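Long-range contact in protein Vng1086c (Halobacterium sp., PDB 2GF4), which is of unknown function but binds calcium and belongs to the uncharacterised family UPF0058: residues A30-V39 / H51-L62. Residues are numbered along the deposited sequence; the frame is centred on the assembly and turned at random.
Sequences AFAAYEELDV and HKHAVFLLGNAL. With CA (calcium ion), chain C.
Tyr34 turns one face of its ring to CD2 of Leu58, where the short helix 32-37 packs on the long helix 48-71. Followed outward, Tyr34 CB first meets CB of Leu57 at 4.0 Å, near the point where the two backbones come close. With CG anti to the backbone N (chi1 165°), the ring is carried onto Leu58 and Ala54: Tyr34 CG meets Leu58 CD2 and Tyr34 CD1 meets Leu58 CG, both at 3.6 Å, and the CD2 methyl makes a CH-pi contact 16° off the ring normal. Farther out, CE1 touches CB of Ala54 at 3.7 Å, and the hydroxyl OH hydrogen-bonds to His10 NE2. Tyrosine suits this place because its flat, apolar body fills the interface while its polar tip reaches a third helix. A leucine here would probably leave CD2 of Leu58 without the ring face it packs on, and His10 without its hydroxyl partner.

Apolar side chains extend the contact on both sides of Tyr34. Phe31, at the N-cap position, brings CD2 to 3.5 Å from CB of Ala61, an alanine short enough to admit the ring. At the other end the methyls of Leu37 divide: CD2 rests on Ala54 CA, 3.5 Å away, and over a face of His53, while CD1 reaches that ring's CD2; His53 NE2 bonds to Glu68 of the third subunit. Branched Val39 offers CG1 in a CH-pi contact to His51, whose ND1 bonds to His10 and NE2 to His43 O. A water donates to both Ala30 O and Ala61 O.

Asp38, with positive phi, turns its OD1 to the calcium at 2.5 Å, a site shared with Glu40 and three waters. Helix 32-37 runs nearly antiparallel to helix 48-71, at 165° with axes 8.6 Å apart, while helix 3-21 meets Phe31, Leu58, Ala54 and His51.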
# COMPACT_ATOMS: atom_id res chain seq x y z
N ALA A 30 10.34 2.28 11.25
CA ALA A 30 9.41 2.37 10.15
C ALA A 30 9.96 2.26 8.77
O ALA A 30 9.28 1.75 7.86
CB ALA A 30 8.64 3.63 10.28
N PHE A 31 11.19 2.69 8.60
CA PHE A 31 11.73 2.65 7.26
C PHE A 31 12.70 1.53 7.07
O PHE A 31 13.59 1.64 6.22
CB PHE A 31 12.36 3.99 6.95
CG PHE A 31 11.39 5.11 7.04
CD1 PHE A 31 11.22 5.82 8.21
CD2 PHE A 31 10.63 5.46 5.94
CE1 PHE A 31 10.31 6.83 8.27
CE2 PHE A 31 9.73 6.47 6.01
CZ PHE A 31 9.58 7.16 7.18
N ALA A 32 12.53 0.43 7.77
CA ALA A 32 13.52 -0.61 7.59
C ALA A 32 13.57 -1.24 6.23
O ALA A 32 14.64 -1.71 5.85
CB ALA A 32 13.34 -1.62 8.60
N ALA A 33 12.48 -1.24 5.47
CA ALA A 33 12.59 -1.79 4.13
C ALA A 33 13.38 -0.84 3.22
O ALA A 33 14.13 -1.32 2.37
CB ALA A 33 11.28 -1.98 3.59
N TYR A 34 13.19 0.48 3.34
CA TYR A 34 13.97 1.40 2.52
C TYR A 34 15.45 1.18 2.82
O TYR A 34 16.23 1.15 1.88
CB TYR A 34 13.58 2.84 2.83
CG TYR A 34 14.55 3.86 2.30
CD1 TYR A 34 14.51 4.26 0.97
CD2 TYR A 34 15.47 4.46 3.15
CE1 TYR A 34 15.35 5.23 0.52
CE2 TYR A 34 16.31 5.41 2.71
CZ TYR A 34 16.24 5.79 1.40
OH TYR A 34 17.09 6.74 0.93
N GLU A 35 15.86 1.02 4.08
CA GLU A 35 17.28 0.84 4.37
C GLU A 35 17.83 -0.46 3.78
O GLU A 35 19.01 -0.51 3.45
CB GLU A 35 17.51 0.91 5.87
CG GLU A 35 16.93 2.18 6.51
CD GLU A 35 17.79 3.39 6.29
OE1 GLU A 35 18.95 3.22 5.87
OE2 GLU A 35 17.35 4.54 6.55
N GLU A 36 17.02 -1.50 3.66
CA GLU A 36 17.50 -2.74 3.06
C GLU A 36 17.86 -2.50 1.60
O GLU A 36 18.76 -3.14 1.09
CB GLU A 36 16.43 -3.81 3.08
CG GLU A 36 16.09 -4.27 4.45
CD GLU A 36 15.02 -5.34 4.45
OE1 GLU A 36 14.74 -5.93 3.38
OE2 GLU A 36 14.47 -5.63 5.53
N LEU A 37 17.14 -1.62 0.92
CA LEU A 37 17.45 -1.38 -0.48
C LEU A 37 18.85 -0.77 -0.67
O LEU A 37 19.51 -1.04 -1.67
CB LEU A 37 16.39 -0.45 -1.06
CG LEU A 37 16.64 0.07 -2.48
CD1 LEU A 37 16.62 -1.08 -3.39
CD2 LEU A 37 15.60 1.06 -2.90
N ASP A 38 19.29 0.02 0.31
CA ASP A 38 20.56 0.73 0.24
C ASP A 38 20.69 1.54 -1.03
O ASP A 38 21.71 1.47 -1.72
CB ASP A 38 21.80 -0.16 0.46
CG ASP A 38 23.08 0.68 0.68
OD1 ASP A 38 23.00 1.78 1.25
OD2 ASP A 38 24.20 0.28 0.30
N VAL A 39 19.64 2.30 -1.35
CA VAL A 39 19.70 3.20 -2.50
C VAL A 39 19.43 4.56 -1.88
O VAL A 39 18.34 4.81 -1.33
CB VAL A 39 18.66 2.90 -3.55
CG1 VAL A 39 18.64 4.01 -4.55
CG2 VAL A 39 19.05 1.64 -4.25
N HIS A 51 16.03 4.38 -8.03
CA HIS A 51 15.54 5.56 -7.30
C HIS A 51 14.04 5.58 -7.16
O HIS A 51 13.55 6.05 -6.13
CB HIS A 51 16.09 6.80 -7.96
CG HIS A 51 17.52 7.06 -7.56
ND1 HIS A 51 17.85 7.53 -6.30
CD2 HIS A 51 18.69 6.86 -8.21
CE1 HIS A 51 19.16 7.60 -6.20
NE2 HIS A 51 19.69 7.21 -7.34
N LYS A 52 13.33 5.09 -8.17
CA LYS A 52 11.86 5.00 -8.10
C LYS A 52 11.52 4.03 -6.98
O LYS A 52 10.60 4.30 -6.21
CB LYS A 52 11.31 4.41 -9.38
CG LYS A 52 11.28 5.42 -10.48
CD LYS A 52 10.42 4.93 -11.59
CE LYS A 52 11.23 4.91 -12.84
NZ LYS A 52 10.75 3.88 -13.78
N HIS A 53 12.24 2.91 -6.90
CA HIS A 53 12.02 1.89 -5.89
C HIS A 53 12.24 2.52 -4.54
O HIS A 53 11.43 2.31 -3.64
CB HIS A 53 13.01 0.76 -6.14
CG HIS A 53 12.77 -0.48 -5.31
ND1 HIS A 53 11.75 -0.62 -4.39
CD2 HIS A 53 13.45 -1.65 -5.29
CE1 HIS A 53 11.82 -1.81 -3.84
NE2 HIS A 53 12.84 -2.46 -4.37
N ALA A 54 13.30 3.31 -4.37
CA ALA A 54 13.54 3.93 -3.07
C ALA A 54 12.44 4.91 -2.72
O ALA A 54 12.03 4.97 -1.56
CB ALA A 54 14.90 4.65 -3.06
N VAL A 55 11.93 5.67 -3.67
CA VAL A 55 10.86 6.60 -3.31
C VAL A 55 9.60 5.81 -2.95
O VAL A 55 8.88 6.20 -2.03
CB VAL A 55 10.64 7.58 -4.43
CG1 VAL A 55 9.38 8.35 -4.20
CG2 VAL A 55 11.80 8.55 -4.45
N PHE A 56 9.36 4.72 -3.66
CA PHE A 56 8.22 3.84 -3.37
C PHE A 56 8.31 3.37 -1.91
O PHE A 56 7.35 3.48 -1.16
CB PHE A 56 8.30 2.62 -4.28
CG PHE A 56 7.23 1.63 -4.03
CD1 PHE A 56 7.41 0.59 -3.14
CD2 PHE A 56 6.04 1.70 -4.73
CE1 PHE A 56 6.41 -0.32 -2.93
CE2 PHE A 56 5.05 0.79 -4.51
CZ PHE A 56 5.24 -0.23 -3.63
N LEU A 57 9.46 2.83 -1.51
CA LEU A 57 9.59 2.34 -0.14
C LEU A 57 9.38 3.41 0.91
O LEU A 57 8.87 3.10 2.00
CB LEU A 57 10.95 1.69 0.02
CG LEU A 57 11.01 0.35 -0.72
CD1 LEU A 57 12.43 -0.12 -0.69
CD2 LEU A 57 10.09 -0.68 -0.07
N LEU A 58 9.79 4.65 0.61
CA LEU A 58 9.64 5.76 1.55
C LEU A 58 8.18 6.18 1.67
O LEU A 58 7.69 6.37 2.79
CB LEU A 58 10.45 6.97 1.08
CG LEU A 58 11.97 6.80 1.20
CD1 LEU A 58 12.66 7.99 0.68
CD2 LEU A 58 12.32 6.62 2.61
N GLY A 59 7.50 6.36 0.53
CA GLY A 59 6.09 6.73 0.56
C GLY A 59 5.30 5.65 1.27
O GLY A 59 4.50 5.93 2.16
N ASN A 60 5.50 4.42 0.87
CA ASN A 60 4.83 3.31 1.47
C ASN A 60 5.05 3.26 2.95
O ASN A 60 4.12 3.03 3.72
CB ASN A 60 5.41 2.09 0.90
CG ASN A 60 4.39 1.14 0.59
OD1 ASN A 60 4.23 0.15 1.28
ND2 ASN A 60 3.63 1.44 -0.44
N ALA A 61 6.29 3.44 3.37
CA ALA A 61 6.55 3.36 4.78
C ALA A 61 5.94 4.47 5.57
O ALA A 61 5.54 4.26 6.72
CB ALA A 61 7.99 3.34 5.00
N LEU A 62 5.89 5.68 5.01
CA LEU A 62 5.29 6.76 5.75
C LEU A 62 3.81 6.41 5.93
O LEU A 62 3.28 6.58 7.02
CB LEU A 62 5.43 8.03 4.95
CG LEU A 62 5.07 9.29 5.70
CD1 LEU A 62 6.08 9.53 6.80
CD2 LEU A 62 5.07 10.43 4.73
CA CA C . 22.16 2.48 3.45
O HOH W 1 6.26 1.67 7.75
O HOH W 2 21.37 0.12 3.83
O HOH W 3 19.73 3.00 2.95
O HOH W 4 21.49 3.21 5.89